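Local coordinates for protein transcriptional regulator (Corynebacterium diphtheriae, PDB 3LMM) that is of uncharacterised function but probably regulates transcription, joining an AlbA-like Schlafen domain to a RecG-like C-terminal region and a helix-turn-helix-class segment, at residues K280-V285 against V293-R298. Numbering follows the deposited sequence.
Sequences KNNTVV and VPEIPR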
# COMPACT_ATOMS: atom_id res chain seq x y z
N LYS A 280 -3.39 -10.00 26.13
CA LYS A 280 -2.81 -9.94 27.47
C LYS A 280 -1.73 -8.90 27.74
O LYS A 280 -1.90 -8.07 28.64
CB LYS A 280 -2.30 -11.32 27.87
CG LYS A 280 -3.37 -12.39 27.82
CD LYS A 280 -2.75 -13.76 27.98
CE LYS A 280 -3.67 -14.84 27.43
NZ LYS A 280 -3.98 -14.58 25.99
N ASN A 281 -0.62 -8.94 27.01
CA ASN A 281 0.47 -7.97 27.22
C ASN A 281 1.28 -8.17 28.52
O ASN A 281 0.87 -7.74 29.60
CB ASN A 281 -0.12 -6.55 27.15
CG ASN A 281 0.66 -5.54 27.97
OD1 ASN A 281 1.89 -5.54 27.97
ND2 ASN A 281 -0.06 -4.65 28.64
N ASN A 282 2.45 -8.80 28.39
CA ASN A 282 3.31 -9.07 29.53
C ASN A 282 4.54 -8.16 29.62
O ASN A 282 4.90 -7.48 28.66
CB ASN A 282 3.74 -10.53 29.51
CG ASN A 282 4.06 -11.02 28.12
OD1 ASN A 282 4.74 -10.34 27.37
ND2 ASN A 282 3.55 -12.20 27.76
N THR A 283 5.20 -8.17 30.77
CA THR A 283 6.35 -7.32 30.99
C THR A 283 7.71 -7.97 30.73
O THR A 283 8.00 -9.05 31.26
CB THR A 283 6.32 -6.74 32.42
OG1 THR A 283 6.66 -7.76 33.36
CG2 THR A 283 4.91 -6.23 32.76
N VAL A 284 8.53 -7.29 29.93
CA VAL A 284 9.88 -7.76 29.59
C VAL A 284 10.92 -6.86 30.28
O VAL A 284 10.71 -5.65 30.46
CB VAL A 284 10.15 -7.73 28.04
CG1 VAL A 284 8.88 -8.07 27.28
CG2 VAL A 284 10.69 -6.37 27.62
N VAL A 285 12.05 -7.44 30.66
CA VAL A 285 13.10 -6.69 31.34
C VAL A 285 14.41 -6.66 30.55
O VAL A 285 14.89 -7.69 30.09
CB VAL A 285 13.37 -7.29 32.74
CG1 VAL A 285 14.39 -6.45 33.48
CG2 VAL A 285 12.08 -7.39 33.51
N VAL A 293 4.98 -5.25 27.07
CA VAL A 293 4.90 -5.62 25.64
C VAL A 293 3.77 -6.62 25.36
O VAL A 293 3.78 -7.73 25.89
CB VAL A 293 6.22 -6.29 25.20
CG1 VAL A 293 6.13 -6.70 23.76
CG2 VAL A 293 7.38 -5.36 25.45
N PRO A 294 2.80 -6.25 24.50
CA PRO A 294 1.70 -7.19 24.22
C PRO A 294 2.11 -8.51 23.52
O PRO A 294 3.14 -8.57 22.84
CB PRO A 294 0.72 -6.35 23.38
CG PRO A 294 1.61 -5.35 22.72
CD PRO A 294 2.61 -4.97 23.79
N GLU A 295 1.32 -9.56 23.72
CA GLU A 295 1.57 -10.87 23.13
C GLU A 295 1.85 -10.75 21.66
O GLU A 295 2.59 -11.55 21.09
CB GLU A 295 0.38 -11.79 23.31
CG GLU A 295 -0.12 -11.94 24.72
CD GLU A 295 -0.35 -13.39 25.05
OE1 GLU A 295 0.67 -14.12 25.15
OE2 GLU A 295 -1.53 -13.80 25.17
N ILE A 296 1.20 -9.79 21.01
CA ILE A 296 1.47 -9.54 19.60
C ILE A 296 1.32 -8.05 19.37
O ILE A 296 0.37 -7.43 19.83
CB ILE A 296 0.56 -10.36 18.63
CG1 ILE A 296 -0.89 -9.96 18.75
CG2 ILE A 296 0.71 -11.84 18.92
CD1 ILE A 296 -1.78 -10.79 17.82
N PRO A 297 2.29 -7.45 18.67
CA PRO A 297 2.27 -6.02 18.39
C PRO A 297 0.93 -5.47 17.93
O PRO A 297 0.40 -5.86 16.90
CB PRO A 297 3.36 -5.85 17.35
CG PRO A 297 3.50 -7.23 16.73
CD PRO A 297 3.38 -8.12 17.93
N ARG A 298 0.39 -4.54 18.72
CA ARG A 298 -0.89 -3.91 18.42
C ARG A 298 -1.09 -3.63 16.93
O ARG A 298 -2.11 -4.01 16.34
CB ARG A 298 -1.01 -2.62 19.23
CG ARG A 298 -1.07 -2.88 20.73
CD ARG A 298 -2.47 -3.21 21.15
NE ARG A 298 -2.53 -4.10 22.31
CZ ARG A 298 -2.16 -3.76 23.54
NH1 ARG A 298 -2.25 -4.64 24.53
NH2 ARG A 298 -1.70 -2.53 23.78
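Lys-280 reaches over to Glu-295 at the open end of a β-hairpin, strands 282-286 and 289-293, that links helix 264-278 to helix 298-311. The lysine bends at its last torsion (chi4 58°), which brings NZ to 2.7 Å from Glu-295 OE2 in a salt bridge, met nearly along the C-O axis, although the lysine is poorly ordered and its end is placed only approximately. Glu-326 gives NZ a second carboxylate partner, while Glu-295 OE1 bonds to Ser-329, so the pair ties the hairpin base to the six-stranded mixed sheet at the turn joining strands 320-325 and 330-336. At Asn-281 the backbones draw close, and its CB packs 3.5 Å from Pro-294 CA. Pro-294 CB also lies over one face of the Arg-298 guanidinium, offset toward its rim. Asn-282 and Val-293 form an antiparallel hydrogen-bonded pair of unequal bonds. Val-293 N to Asn-282 O is 2.7 Å and fairly straight (166°), whereas Asn-282 N to Val-293 O is weak, 3.0 Å and bent to 125°. Further along, Val-284 turns toward the partner segment and also touches Pro-410. Its CG1, anti to the carbonyl carbon, meets Val-293 CG2 at 3.6 Å.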